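Local structure of ABC transporter periplasmic peptide-binding protein (Pseudoalteromonas, 4QFO) at residues A[34-39]-A[49-54]; A[293-298]-A[312-317]; A[378-383]-A[412-417]; A[464-469]-A[491-496]. The protein probably binds dipeptides in the periplasm and hands them to an ABC transporter for uptake, and here holds a methionine and a leucine joined as a dipeptide. All blocks are in the same frame, centred on the assembly; numbering follows the deposited sequence.

Contact 1. Residues A[34-39]-A[49-54]; sequences CAEANP and TGSTID. With LEU (leucine), chain D; MET (methionine), chain C.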
loop_
_atom_site.group_PDB
_atom_site.type_symbol
_atom_site.label_atom_id
_atom_site.label_comp_id
_atom_site.label_asym_id
_atom_site.label_seq_id
_atom_site.Cartn_x
_atom_site.Cartn_y
_atom_site.Cartn_z
ATOM N N CYS A 34 11.192 -14.494 -4.574
ATOM C CA CYS A 34 11.620 -13.512 -5.567
ATOM C C CYS A 34 10.818 -12.216 -5.480
ATOM O O CYS A 34 9.639 -12.173 -5.842
ATOM C CB CYS A 34 11.428 -14.079 -6.966
ATOM S SG CYS A 34 12.926 -14.681 -7.677
ATOM N N ALA A 35 11.466 -11.156 -5.027
ATOM C CA ALA A 35 10.772 -9.918 -4.752
ATOM C C ALA A 35 11.062 -8.938 -5.868
ATOM O O ALA A 35 12.124 -9.004 -6.503
ATOM C CB ALA A 35 11.212 -9.352 -3.395
ATOM N N GLU A 36 10.134 -8.015 -6.101
ATOM C CA GLU A 36 10.239 -7.150 -7.268
ATOM C C GLU A 36 11.104 -5.917 -7.000
ATOM O O GLU A 36 11.518 -5.235 -7.928
ATOM C CB GLU A 36 8.845 -6.777 -7.815
ATOM C CG GLU A 36 8.052 -5.744 -7.006
ATOM C CD GLU A 36 7.267 -6.332 -5.844
ATOM O OE1 GLU A 36 7.477 -7.517 -5.507
ATOM O OE2 GLU A 36 6.435 -5.597 -5.259
ATOM N N ALA A 37 11.396 -5.635 -5.734
ATOM C CA ALA A 37 12.146 -4.422 -5.429
ATOM C C ALA A 37 12.869 -4.450 -4.091
ATOM O O ALA A 37 12.531 -5.208 -3.180
ATOM C CB ALA A 37 11.227 -3.165 -5.516
ATOM N N ASN A 38 13.880 -3.599 -4.007
ATOM C CA ASN A 38 14.643 -3.371 -2.793
ATOM C C ASN A 38 13.818 -2.701 -1.698
ATOM O O ASN A 38 13.142 -1.702 -1.962
ATOM C CB ASN A 38 15.829 -2.479 -3.129
ATOM C CG ASN A 38 16.866 -2.505 -2.070
ATOM O OD1 ASN A 38 17.119 -1.503 -1.410
ATOM N ND2 ASN A 38 17.472 -3.665 -1.875
ATOM N N PRO A 39 13.871 -3.248 -0.466
ATOM C CA PRO A 39 13.165 -2.665 0.682
ATOM C C PRO A 39 13.786 -1.330 1.042
ATOM O O PRO A 39 15.008 -1.285 1.173
ATOM C CB PRO A 39 13.463 -3.662 1.817
ATOM C CG PRO A 39 14.735 -4.288 1.443
ATOM C CD PRO A 39 14.676 -4.417 -0.071
ATOM N N THR A 49 5.038 1.792 0.405
ATOM C CA THR A 49 5.413 0.998 -0.763
ATOM C C THR A 49 5.279 -0.493 -0.491
ATOM O O THR A 49 5.959 -1.035 0.382
ATOM C CB THR A 49 6.863 1.331 -1.188
ATOM O OG1 THR A 49 6.926 2.710 -1.568
ATOM C CG2 THR A 49 7.330 0.460 -2.354
ATOM N N GLY A 50 4.409 -1.153 -1.255
ATOM C CA GLY A 50 4.062 -2.542 -1.011
ATOM C C GLY A 50 5.217 -3.521 -1.142
ATOM O O GLY A 50 5.229 -4.578 -0.496
ATOM N N SER A 51 6.190 -3.179 -1.983
ATOM C CA SER A 51 7.344 -4.048 -2.199
ATOM C C SER A 51 8.113 -4.165 -0.913
ATOM O O SER A 51 8.657 -5.230 -0.600
ATOM C CB SER A 51 8.247 -3.497 -3.301
ATOM O OG SER A 51 7.493 -3.205 -4.456
ATOM N N THR A 52 8.157 -3.067 -0.158
ATOM C CA THR A 52 8.814 -3.083 1.150
ATOM C C THR A 52 7.993 -3.835 2.188
ATOM O O THR A 52 8.511 -4.712 2.885
ATOM C CB THR A 52 9.136 -1.665 1.660
ATOM O OG1 THR A 52 10.113 -1.074 0.805
ATOM C CG2 THR A 52 9.688 -1.704 3.092
ATOM N N ILE A 53 6.714 -3.484 2.280
ATOM C CA ILE A 53 5.798 -4.078 3.242
ATOM C C ILE A 53 5.713 -5.595 3.093
ATOM O O ILE A 53 5.656 -6.335 4.085
ATOM C CB ILE A 53 4.381 -3.499 3.076
ATOM C CG1 ILE A 53 4.451 -1.976 3.113
ATOM C CG2 ILE A 53 3.473 -4.009 4.184
ATOM C CD1 ILE A 53 5.200 -1.458 4.347
ATOM N N ASP A 54 5.690 -6.049 1.846
ATOM C CA ASP A 54 5.607 -7.465 1.560
ATOM C C ASP A 54 6.780 -8.229 2.162
ATOM O O ASP A 54 6.625 -9.359 2.604
ATOM C CB ASP A 54 5.540 -7.700 0.055
ATOM C CG ASP A 54 4.125 -7.658 -0.464
ATOM O OD1 ASP A 54 3.198 -7.634 0.373
ATOM O OD2 ASP A 54 3.936 -7.660 -1.698
HETATM N N LEU D . 1.368 1.120 -2.253
HETATM C CA LEU D . 1.751 1.334 -3.635
HETATM C C LEU D . 2.194 -0.009 -4.191
HETATM O O LEU D . 2.771 -0.810 -3.445
HETATM C CB LEU D . 2.914 2.321 -3.703
HETATM C CG LEU D . 2.670 3.811 -3.942
HETATM C CD1 LEU D . 1.313 4.254 -3.452
HETATM C CD2 LEU D . 3.801 4.643 -3.328
HETATM O OXT LEU D . 2.001 -0.326 -5.374
HETATM N N MET C . -1.313 0.517 0.019
HETATM C CA MET C . 0.032 0.218 -0.462
HETATM C C MET C . 0.218 0.550 -1.931
HETATM O O MET C . -0.650 0.279 -2.759
HETATM C CB MET C . 0.357 -1.262 -0.250
HETATM C CG MET C . 0.887 -1.553 1.140
HETATM S SD MET C . 0.836 -3.311 1.584
HETATM C CE MET C . 0.910 -4.102 -0.019
HETATM O O HOH W 1 6.160 -8.579 -3.246
HETATM O O HOH W 2 4.220 -5.658 -3.452
HETATM O O HOH W 3 9.743 -6.478 -2.920
HETATM O O HOH W 4 10.262 -1.032 -1.925
#
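Glu36 OE2 is gripped by the hydroxyl of Ser51, by water 2 and by the guanidinium of Arg383, with which it forms a salt bridge. Ser51 OG donates to Glu36 OE2 over 2.7 Å, coming from above the carboxylate plane. The Glu36 chain has CG between the backbone N and the carbonyl carbon (chi1 75°) and bends at chi2, which brings the carboxylate to the helix. Waters 1 and 2 each donate to both Glu36 and Asp54, and so stand between two like charges. Nearby, Ala37 CB rests on Ser51 CB at 3.7 Å, and water 3 joins Ala37 O to Ser51 O. Thr52 OG1, which accepts from Val40 N, lies 3.4 Å from Pro39 CA and donates to water 4. The first turn of helix 50-60 offers Gly50 N to the leucine O at 2.8 Å, making the contact part of the peptide-carboxylate site. The loop thus runs from strand 30-35, whose Cys34 forms a disulfide with Cys262, past that helix turn, with Trp414 of helix 414-422 against Ala37.

Contact 2. Residues A[293-298]-A[312-317]; sequences GYWAFN and ALVHAI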
loop_
_atom_site.group_PDB
_atom_site.type_symbol
_atom_site.label_atom_id
_atom_site.label_comp_id
_atom_site.label_asym_id
_atom_site.label_seq_id
_atom_site.Cartn_x
_atom_site.Cartn_y
_atom_site.Cartn_z
ATOM N N GLY A 293 -5.943 0.933 -10.392
ATOM C CA GLY A 293 -4.862 1.529 -11.150
ATOM C C GLY A 293 -5.435 2.745 -11.849
ATOM O O GLY A 293 -6.569 2.700 -12.328
ATOM N N TYR A 294 -4.670 3.830 -11.910
ATOM C CA TYR A 294 -5.187 5.084 -12.466
ATOM C C TYR A 294 -4.138 5.886 -13.256
ATOM O O TYR A 294 -2.943 5.548 -13.280
ATOM C CB TYR A 294 -5.796 5.957 -11.344
ATOM C CG TYR A 294 -4.830 6.220 -10.212
ATOM C CD1 TYR A 294 -3.706 7.013 -10.414
ATOM C CD2 TYR A 294 -5.021 5.664 -8.952
ATOM C CE1 TYR A 294 -2.806 7.247 -9.404
ATOM C CE2 TYR A 294 -4.110 5.895 -7.923
ATOM C CZ TYR A 294 -3.000 6.684 -8.167
ATOM O OH TYR A 294 -2.074 6.949 -7.182
ATOM N N TRP A 295 -4.608 6.942 -13.913
ATOM C CA TRP A 295 -3.759 7.869 -14.636
ATOM C C TRP A 295 -3.946 9.208 -13.939
ATOM O O TRP A 295 -4.994 9.833 -14.076
ATOM C CB TRP A 295 -4.203 7.975 -16.092
ATOM C CG TRP A 295 -3.281 8.798 -16.968
ATOM C CD1 TRP A 295 -1.962 9.063 -16.751
ATOM C CD2 TRP A 295 -3.621 9.458 -18.199
ATOM N NE1 TRP A 295 -1.453 9.841 -17.770
ATOM C CE2 TRP A 295 -2.452 10.098 -18.670
ATOM C CE3 TRP A 295 -4.795 9.561 -18.951
ATOM C CZ2 TRP A 295 -2.423 10.829 -19.861
ATOM C CZ3 TRP A 295 -4.763 10.290 -20.134
ATOM C CH2 TRP A 295 -3.584 10.909 -20.577
ATOM N N ALA A 296 -2.949 9.630 -13.168
ATOM C CA ALA A 296 -3.046 10.869 -12.402
ATOM C C ALA A 296 -2.335 12.038 -13.087
ATOM O O ALA A 296 -1.229 11.882 -13.627
ATOM C CB ALA A 296 -2.492 10.670 -11.010
ATOM N N PHE A 297 -2.957 13.212 -13.031
ATOM C CA PHE A 297 -2.387 14.414 -13.635
ATOM C C PHE A 297 -1.812 15.331 -12.568
ATOM O O PHE A 297 -2.418 15.513 -11.512
ATOM C CB PHE A 297 -3.454 15.195 -14.393
ATOM C CG PHE A 297 -4.168 14.405 -15.453
ATOM C CD1 PHE A 297 -3.569 14.155 -16.674
ATOM C CD2 PHE A 297 -5.461 13.974 -15.249
ATOM C CE1 PHE A 297 -4.230 13.451 -17.649
ATOM C CE2 PHE A 297 -6.133 13.277 -16.229
ATOM C CZ PHE A 297 -5.520 13.011 -17.425
ATOM N N ASN A 298 -0.656 15.932 -12.849
ATOM C CA ASN A 298 -0.114 16.971 -11.977
ATOM C C ASN A 298 -0.948 18.240 -12.150
ATOM O O ASN A 298 -0.641 19.085 -13.002
ATOM C CB ASN A 298 1.347 17.239 -12.334
ATOM C CG ASN A 298 2.037 18.167 -11.341
ATOM O OD1 ASN A 298 3.260 18.121 -11.171
ATOM N ND2 ASN A 298 1.259 18.996 -10.670
ATOM N N ALA A 312 -10.192 16.187 -22.132
ATOM C CA ALA A 312 -9.803 15.798 -23.495
ATOM C C ALA A 312 -8.869 14.584 -23.530
ATOM O O ALA A 312 -9.019 13.699 -24.376
ATOM C CB ALA A 312 -9.166 16.974 -24.237
ATOM N N LEU A 313 -7.898 14.554 -22.620
ATOM C CA LEU A 313 -6.877 13.514 -22.641
ATOM C C LEU A 313 -7.509 12.189 -22.255
ATOM O O LEU A 313 -7.173 11.147 -22.794
ATOM C CB LEU A 313 -5.724 13.849 -21.688
ATOM C CG LEU A 313 -4.840 15.036 -22.087
ATOM C CD1 LEU A 313 -4.004 15.537 -20.913
ATOM C CD2 LEU A 313 -3.954 14.656 -23.256
ATOM N N VAL A 314 -8.442 12.238 -21.323
ATOM C CA VAL A 314 -9.065 11.016 -20.859
ATOM C C VAL A 314 -9.968 10.402 -21.936
ATOM O O VAL A 314 -10.097 9.182 -22.015
ATOM C CB VAL A 314 -9.812 11.244 -19.533
ATOM C CG1 VAL A 314 -10.827 10.168 -19.318
ATOM C CG2 VAL A 314 -8.809 11.279 -18.375
ATOM N N HIS A 315 -10.563 11.241 -22.785
ATOM C CA HIS A 315 -11.444 10.739 -23.838
ATOM C C HIS A 315 -10.659 10.114 -24.988
ATOM O O HIS A 315 -11.227 9.437 -25.829
ATOM C CB HIS A 315 -12.370 11.839 -24.363
ATOM C CG HIS A 315 -13.511 12.147 -23.453
ATOM N ND1 HIS A 315 -14.695 11.443 -23.479
ATOM C CD2 HIS A 315 -13.647 13.076 -22.478
ATOM C CE1 HIS A 315 -15.513 11.930 -22.564
ATOM N NE2 HIS A 315 -14.901 12.922 -21.942
ATOM N N ALA A 316 -9.353 10.353 -25.030
ATOM C CA ALA A 316 -8.534 9.864 -26.133
ATOM C C ALA A 316 -8.040 8.436 -25.885
ATOM O O ALA A 316 -7.544 7.772 -26.794
ATOM C CB ALA A 316 -7.359 10.796 -26.370
ATOM N N ILE A 317 -8.186 7.963 -24.654
ATOM C CA ILE A 317 -7.658 6.656 -24.287
ATOM C C ILE A 317 -8.612 5.487 -24.574
ATOM O O ILE A 317 -9.728 5.421 -24.030
ATOM C CB ILE A 317 -7.293 6.608 -22.791
ATOM C CG1 ILE A 317 -6.369 7.775 -22.418
ATOM C CG2 ILE A 317 -6.702 5.257 -22.443
ATOM C CD1 ILE A 317 -5.191 7.939 -23.358
#
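Trp295 meets Leu313 and Ile317 with the outer end of its six-membered ring, in the tight part of a contact of apolar side chains without a hydrogen bond across it. Trp295 CH2 lies 3.8 Å from Leu313 CB, the two side chains crossing at about a right angle, and Leu313 O sits at the ring edge. Ile317 CG1 comes to Trp295 CZ3 at 3.8 Å. With CG opposite the backbone N (chi1 -173°), the indole stretches from the strand to the helix. Phe297, on the same side of the strand, holds its CE1 over one indole face, and its CZ takes Val314 CG2 at the ring edge, 3.8 Å away. Val314 CG2 is looser against the tryptophan, 4.4 Å from Trp295 CE3, and His315, partly exposed, lies away from the contact. Leu400 of helix 389-401 touches both Trp295 and Leu313. Helix 307-315 laid by aromatic and aliphatic side chains on strand 291-297 is the helix-on-sheet packing of an alpha/beta lobe in a periplasmic binding protein.

Contact 3. Residues A[378-383]-A[412-417]; sequences AMPVSR and YEWNTF. With LEU (leucine), chain D.
The site that holds the carboxylate of the bound peptide is built here, where Arg383 and Trp414 meet beside the leucine. Arg383 NE donates to leucine OXT at 3.0 Å (162°) and NH2 to leucine O at 3.0 Å, with a weak bond from NH2 to OXT, so the carboxylate carbon lies at the guanidinium edge. NH1 bonds Ser382 O and forms a salt bridge with Glu36, which would fix the rotation of the group. The indole lies by one guanidinium face, with Arg383 NE 3.4 Å from Trp414 CZ2, but the planes are 52° apart and do not stack. Val381 CG2 sits over the five-membered ring of Trp414 in a CH-pi contact, 3.7 Å from its centroid. Trp414 opens helix 414-422, with Glu413 as its N-cap: OE1 accepts from both N and OG1 of Thr416, and OE2 from Asn415 N. With the Trp414 CG opposite its backbone N (chi1 -175°), the indole reaches the binding-site loop. Replacing Trp414 by an alanine would probably leave Val381 CG2 without the ring it rests on and the guanidinium, lacking the indole beside one face, freer to shift. Met379 SD makes an oblique Met-aromatic contact with the indole, 4.0 Å from Trp414 CH2. Farther along the helix, the Phe417 ring takes Met379 CA and Pro380 CD over one face, while Pro380 CG comes within 3.0 Å of Tyr412 O.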
loop_
_atom_site.group_PDB
_atom_site.type_symbol
_atom_site.label_atom_id
_atom_site.label_comp_id
_atom_site.label_asym_id
_atom_site.label_seq_id
_atom_site.Cartn_x
_atom_site.Cartn_y
_atom_site.Cartn_z
ATOM N N ALA A 378 5.754 5.937 -16.125
ATOM C CA ALA A 378 5.283 4.568 -16.070
ATOM C C ALA A 378 6.074 3.764 -15.056
ATOM O O ALA A 378 7.303 3.783 -15.059
ATOM C CB ALA A 378 5.404 3.930 -17.432
ATOM N N MET A 379 5.359 3.056 -14.194
ATOM C CA MET A 379 5.972 2.180 -13.191
ATOM C C MET A 379 6.816 1.098 -13.836
ATOM O O MET A 379 6.399 0.487 -14.819
ATOM C CB MET A 379 4.895 1.532 -12.319
ATOM C CG MET A 379 3.853 2.513 -11.843
ATOM S SD MET A 379 2.686 1.751 -10.739
ATOM C CE MET A 379 1.729 0.801 -11.901
ATOM N N PRO A 380 8.007 0.856 -13.271
ATOM C CA PRO A 380 9.003 -0.100 -13.772
ATOM C C PRO A 380 8.727 -1.543 -13.378
ATOM O O PRO A 380 9.387 -2.440 -13.906
ATOM C CB PRO A 380 10.288 0.358 -13.068
ATOM C CG PRO A 380 9.812 0.823 -11.762
ATOM C CD PRO A 380 8.497 1.564 -12.078
ATOM N N VAL A 381 7.826 -1.767 -12.427
ATOM C CA VAL A 381 7.500 -3.127 -12.002
ATOM C C VAL A 381 5.995 -3.344 -12.030
ATOM O O VAL A 381 5.198 -2.393 -12.046
ATOM C CB VAL A 381 8.028 -3.455 -10.590
ATOM C CG1 VAL A 381 9.561 -3.550 -10.576
ATOM C CG2 VAL A 381 7.548 -2.425 -9.585
ATOM N N SER A 382 5.623 -4.615 -12.039
ATOM C CA SER A 382 4.241 -5.035 -12.126
ATOM C C SER A 382 3.552 -4.854 -10.760
ATOM O O SER A 382 4.131 -5.186 -9.730
ATOM C CB SER A 382 4.219 -6.493 -12.587
ATOM O OG SER A 382 2.925 -7.046 -12.525
ATOM N N ARG A 383 2.349 -4.278 -10.745
ATOM C CA ARG A 383 1.566 -4.178 -9.500
ATOM C C ARG A 383 0.210 -4.872 -9.671
ATOM O O ARG A 383 -0.205 -5.173 -10.782
ATOM C CB ARG A 383 1.328 -2.724 -9.055
ATOM C CG ARG A 383 2.465 -1.721 -9.297
ATOM C CD ARG A 383 3.748 -2.087 -8.563
ATOM N NE ARG A 383 3.578 -2.144 -7.114
ATOM C CZ ARG A 383 4.008 -3.149 -6.352
ATOM N NH1 ARG A 383 4.625 -4.199 -6.908
ATOM N NH2 ARG A 383 3.828 -3.104 -5.033
ATOM N N TYR A 412 11.738 4.972 -14.125
ATOM C CA TYR A 412 12.935 4.881 -13.285
ATOM C C TYR A 412 12.784 3.665 -12.393
ATOM O O TYR A 412 11.703 3.073 -12.335
ATOM C CB TYR A 412 13.078 6.101 -12.370
ATOM C CG TYR A 412 13.387 7.414 -13.048
ATOM C CD1 TYR A 412 14.681 7.728 -13.439
ATOM C CD2 TYR A 412 12.390 8.359 -13.258
ATOM C CE1 TYR A 412 14.966 8.933 -14.047
ATOM C CE2 TYR A 412 12.665 9.567 -13.862
ATOM C CZ TYR A 412 13.951 9.849 -14.257
ATOM O OH TYR A 412 14.224 11.053 -14.858
ATOM N N GLU A 413 13.844 3.312 -11.667
ATOM C CA GLU A 413 13.749 2.279 -10.631
ATOM C C GLU A 413 12.626 2.599 -9.641
ATOM O O GLU A 413 12.429 3.761 -9.258
ATOM C CB GLU A 413 15.080 2.125 -9.887
ATOM C CG GLU A 413 15.081 1.039 -8.801
ATOM C CD GLU A 413 14.645 1.550 -7.430
ATOM O OE1 GLU A 413 14.855 2.750 -7.142
ATOM O OE2 GLU A 413 14.094 0.745 -6.639
ATOM N N TRP A 414 11.906 1.555 -9.240
ATOM C CA TRP A 414 10.658 1.647 -8.476
ATOM C C TRP A 414 10.687 2.633 -7.311
ATOM O O TRP A 414 9.882 3.559 -7.273
ATOM C CB TRP A 414 10.261 0.251 -7.993
ATOM C CG TRP A 414 8.926 0.095 -7.280
ATOM C CD1 TRP A 414 8.661 -0.768 -6.250
ATOM C CD2 TRP A 414 7.684 0.768 -7.563
ATOM N NE1 TRP A 414 7.343 -0.673 -5.878
ATOM C CE2 TRP A 414 6.723 0.264 -6.664
ATOM C CE3 TRP A 414 7.300 1.750 -8.474
ATOM C CZ2 TRP A 414 5.402 0.705 -6.651
ATOM C CZ3 TRP A 414 5.988 2.188 -8.468
ATOM C CH2 TRP A 414 5.051 1.660 -7.563
ATOM N N ASN A 415 11.608 2.443 -6.372
ATOM C CA ASN A 415 11.693 3.327 -5.212
ATOM C C ASN A 415 12.071 4.744 -5.612
ATOM O O ASN A 415 11.551 5.707 -5.046
ATOM C CB ASN A 415 12.671 2.788 -4.162
ATOM C CG ASN A 415 12.220 1.466 -3.569
ATOM O OD1 ASN A 415 11.052 1.301 -3.218
ATOM N ND2 ASN A 415 13.146 0.516 -3.453
ATOM N N THR A 416 12.969 4.865 -6.590
ATOM C CA THR A 416 13.406 6.171 -7.055
ATOM C C THR A 416 12.225 6.862 -7.721
ATOM O O THR A 416 12.003 8.048 -7.533
ATOM C CB THR A 416 14.581 6.064 -8.056
ATOM O OG1 THR A 416 15.652 5.293 -7.479
ATOM C CG2 THR A 416 15.091 7.454 -8.435
ATOM N N PHE A 417 11.490 6.087 -8.516
ATOM C CA PHE A 417 10.256 6.499 -9.190
ATOM C C PHE A 417 9.240 7.099 -8.220
ATOM O O PHE A 417 8.760 8.220 -8.410
ATOM C CB PHE A 417 9.646 5.269 -9.862
ATOM C CG PHE A 417 8.437 5.559 -10.696
ATOM C CD1 PHE A 417 8.570 5.925 -12.034
ATOM C CD2 PHE A 417 7.161 5.430 -10.160
ATOM C CE1 PHE A 417 7.453 6.189 -12.806
ATOM C CE2 PHE A 417 6.041 5.694 -10.939
ATOM C CZ PHE A 417 6.189 6.071 -12.263
HETATM N N LEU D . 1.368 1.120 -2.253
HETATM C CA LEU D . 1.751 1.334 -3.635
HETATM C C LEU D . 2.194 -0.009 -4.191
HETATM O O LEU D . 2.771 -0.810 -3.445
HETATM C CB LEU D . 2.914 2.321 -3.703
HETATM C CG LEU D . 2.670 3.811 -3.942
HETATM C CD1 LEU D . 1.313 4.254 -3.452
HETATM C CD2 LEU D . 3.801 4.643 -3.328
HETATM O OXT LEU D . 2.001 -0.326 -5.374
#

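Contact 4. Residues A[464-469]-A[491-496]; sequences NPEFDL and QSMIIE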
loop_
_atom_site.group_PDB
_atom_site.type_symbol
_atom_site.label_atom_id
_atom_site.label_comp_id
_atom_site.label_asym_id
_atom_site.label_seq_id
_atom_site.Cartn_x
_atom_site.Cartn_y
_atom_site.Cartn_z
ATOM N N ASN A 464 -8.153 19.638 -2.421
ATOM C CA ASN A 464 -9.468 20.220 -2.580
ATOM C C ASN A 464 -10.212 20.061 -1.263
ATOM O O ASN A 464 -10.625 18.959 -0.925
ATOM C CB ASN A 464 -10.197 19.504 -3.714
ATOM C CG ASN A 464 -11.622 20.002 -3.913
ATOM O OD1 ASN A 464 -12.329 20.316 -2.950
ATOM N ND2 ASN A 464 -12.057 20.057 -5.172
ATOM N N PRO A 465 -10.368 21.166 -0.510
ATOM C CA PRO A 465 -10.953 21.179 0.835
ATOM C C PRO A 465 -12.373 20.625 0.861
ATOM O O PRO A 465 -12.741 20.004 1.857
ATOM C CB PRO A 465 -10.979 22.670 1.198
ATOM C CG PRO A 465 -10.003 23.308 0.315
ATOM C CD PRO A 465 -9.981 22.515 -0.949
ATOM N N GLU A 466 -13.146 20.855 -0.204
ATOM C CA GLU A 466 -14.522 20.350 -0.301
ATOM C C GLU A 466 -14.558 18.825 -0.352
ATOM O O GLU A 466 -15.512 18.196 0.093
ATOM C CB GLU A 466 -15.223 20.924 -1.533
ATOM C CG GLU A 466 -16.714 20.632 -1.596
ATOM C CD GLU A 466 -17.386 21.219 -2.838
ATOM O OE1 GLU A 466 -18.496 20.758 -3.200
ATOM O OE2 GLU A 466 -16.804 22.142 -3.451
ATOM N N PHE A 467 -13.505 18.241 -0.903
ATOM C CA PHE A 467 -13.346 16.795 -0.939
ATOM C C PHE A 467 -12.972 16.303 0.460
ATOM O O PHE A 467 -13.582 15.374 0.990
ATOM C CB PHE A 467 -12.267 16.459 -1.967
ATOM C CG PHE A 467 -11.930 14.993 -2.085
ATOM C CD1 PHE A 467 -12.723 14.138 -2.837
ATOM C CD2 PHE A 467 -10.761 14.495 -1.524
ATOM C CE1 PHE A 467 -12.382 12.799 -2.991
ATOM C CE2 PHE A 467 -10.404 13.149 -1.673
ATOM C CZ PHE A 467 -11.212 12.302 -2.402
ATOM N N ASP A 468 -11.999 16.963 1.080
ATOM C CA ASP A 468 -11.563 16.566 2.413
ATOM C C ASP A 468 -12.703 16.598 3.413
ATOM O O ASP A 468 -12.759 15.777 4.341
ATOM C CB ASP A 468 -10.398 17.432 2.890
ATOM C CG ASP A 468 -9.063 16.974 2.322
ATOM O OD1 ASP A 468 -9.057 16.369 1.231
ATOM O OD2 ASP A 468 -8.020 17.215 2.966
ATOM N N LEU A 469 -13.622 17.537 3.213
ATOM C CA LEU A 469 -14.789 17.657 4.081
ATOM C C LEU A 469 -15.715 16.437 3.991
ATOM O O LEU A 469 -16.243 15.977 4.999
ATOM C CB LEU A 469 -15.567 18.934 3.767
ATOM C CG LEU A 469 -16.741 19.145 4.727
ATOM C CD1 LEU A 469 -16.194 19.300 6.147
ATOM C CD2 LEU A 469 -17.648 20.343 4.330
ATOM N N GLN A 491 -16.864 10.079 -4.708
ATOM C CA GLN A 491 -16.667 9.425 -6.002
ATOM C C GLN A 491 -17.085 10.302 -7.182
ATOM O O GLN A 491 -16.404 10.326 -8.202
ATOM C CB GLN A 491 -17.377 8.065 -6.048
ATOM C CG GLN A 491 -16.668 7.014 -5.210
ATOM C CD GLN A 491 -17.530 5.787 -4.898
ATOM O OE1 GLN A 491 -17.547 4.808 -5.652
ATOM N NE2 GLN A 491 -18.223 5.828 -3.767
ATOM N N SER A 492 -18.196 11.027 -7.044
ATOM C CA SER A 492 -18.661 11.916 -8.112
ATOM C C SER A 492 -17.732 13.109 -8.341
ATOM O O SER A 492 -17.462 13.472 -9.477
ATOM C CB SER A 492 -20.075 12.414 -7.830
ATOM O OG SER A 492 -20.982 11.329 -7.857
ATOM N N MET A 493 -17.269 13.716 -7.255
ATOM C CA MET A 493 -16.308 14.804 -7.325
ATOM C C MET A 493 -15.000 14.414 -8.041
ATOM O O MET A 493 -14.468 15.198 -8.820
ATOM C CB MET A 493 -16.026 15.344 -5.919
ATOM C CG MET A 493 -15.138 16.570 -5.880
ATOM S SD MET A 493 -15.275 17.450 -4.302
ATOM C CE MET A 493 -17.018 17.233 -3.994
ATOM N N ILE A 494 -14.489 13.208 -7.799
ATOM C CA ILE A 494 -13.271 12.765 -8.486
ATOM C C ILE A 494 -13.506 12.646 -9.992
ATOM O O ILE A 494 -12.675 13.048 -10.800
ATOM C CB ILE A 494 -12.784 11.385 -7.973
ATOM C CG1 ILE A 494 -12.387 11.454 -6.493
ATOM C CG2 ILE A 494 -11.632 10.860 -8.834
ATOM C CD1 ILE A 494 -12.083 10.096 -5.881
ATOM N N ILE A 495 -14.634 12.064 -10.369
ATOM C CA ILE A 495 -14.962 11.916 -11.780
ATOM C C ILE A 495 -15.297 13.260 -12.450
ATOM O O ILE A 495 -15.085 13.431 -13.646
ATOM C CB ILE A 495 -16.105 10.897 -11.977
ATOM C CG1 ILE A 495 -15.627 9.493 -11.591
ATOM C CG2 ILE A 495 -16.604 10.906 -13.397
ATOM C CD1 ILE A 495 -14.282 9.103 -12.176
ATOM N N GLU A 496 -15.794 14.216 -11.673
ATOM C CA GLU A 496 -16.139 15.529 -12.210
ATOM C C GLU A 496 -14.912 16.408 -12.390
ATOM O O GLU A 496 -14.827 17.179 -13.346
ATOM C CB GLU A 496 -17.155 16.229 -11.306
ATOM C CG GLU A 496 -18.536 15.592 -11.373
ATOM C CD GLU A 496 -19.467 16.074 -10.275
ATOM O OE1 GLU A 496 -20.611 15.564 -10.204
ATOM O OE2 GLU A 496 -19.052 16.952 -9.481
#
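Met493 and Phe467 carry the van der Waals packing of the antiparallel helical hairpin formed by helix 465-475 and helix 480-497. The axes of the two short segments pass 10.6 Å apart, at 158°. Met493 SD lies 3.9 Å from Phe467 CB, equally far from Phe467 N, and at the edge of the phenyl ring; a CG opposite the backbone N (chi1 -174°) sends the thioether straight across to the other helix. Its methyl bends away to meet Glu466, Met493 CE lying 3.9 Å from Glu466 OE1. Deeper in, Phe467 CE1 touches Ile494 CG1 at 3.8 Å, the two side chains crossing at a slant. Loss of the thioether to an alanine here is likely to leave Phe467 CB and the Glu466 chain without their neighbour. The hydrogen bonding nearest the contact is within segment 464-469: Asn464 is the N-cap, with OD1 accepting from Phe467 N at 3.1 Å, the donor well above the carbonyl plane. Phe467 and Ile494 both also touch Leu448 of helix 445-448, while Trp462 meets Phe467 edge-to-face. With no hydrogen bond or salt bridge between the segments, the pairing depends on shape and apolar burial, grading from buried Phe467 and Ile494 to exposed Glu466.

In the fold
From the N terminus, contact 1 closes first, turning the chain after strand 30-35 back against the start of helix 50-60. Contact 2 then folds helix 307-315 onto strand 291-297, and contact 3 spans the longer excursion through helix 389-401 and strand 405-410. Contact 4 closes last, pairing helix 465-475 with helix 480-497. All four follow one another in series, none nested or crossed. Contacts 1 and 3, centres about 11 Å apart, touch directly and both reach the leucine, so the early chain and the 378-417 region together build one binding site. Contacts 2 and 4, centres about 17 Å apart, do not touch and pack the body of the fold farther from the ligand.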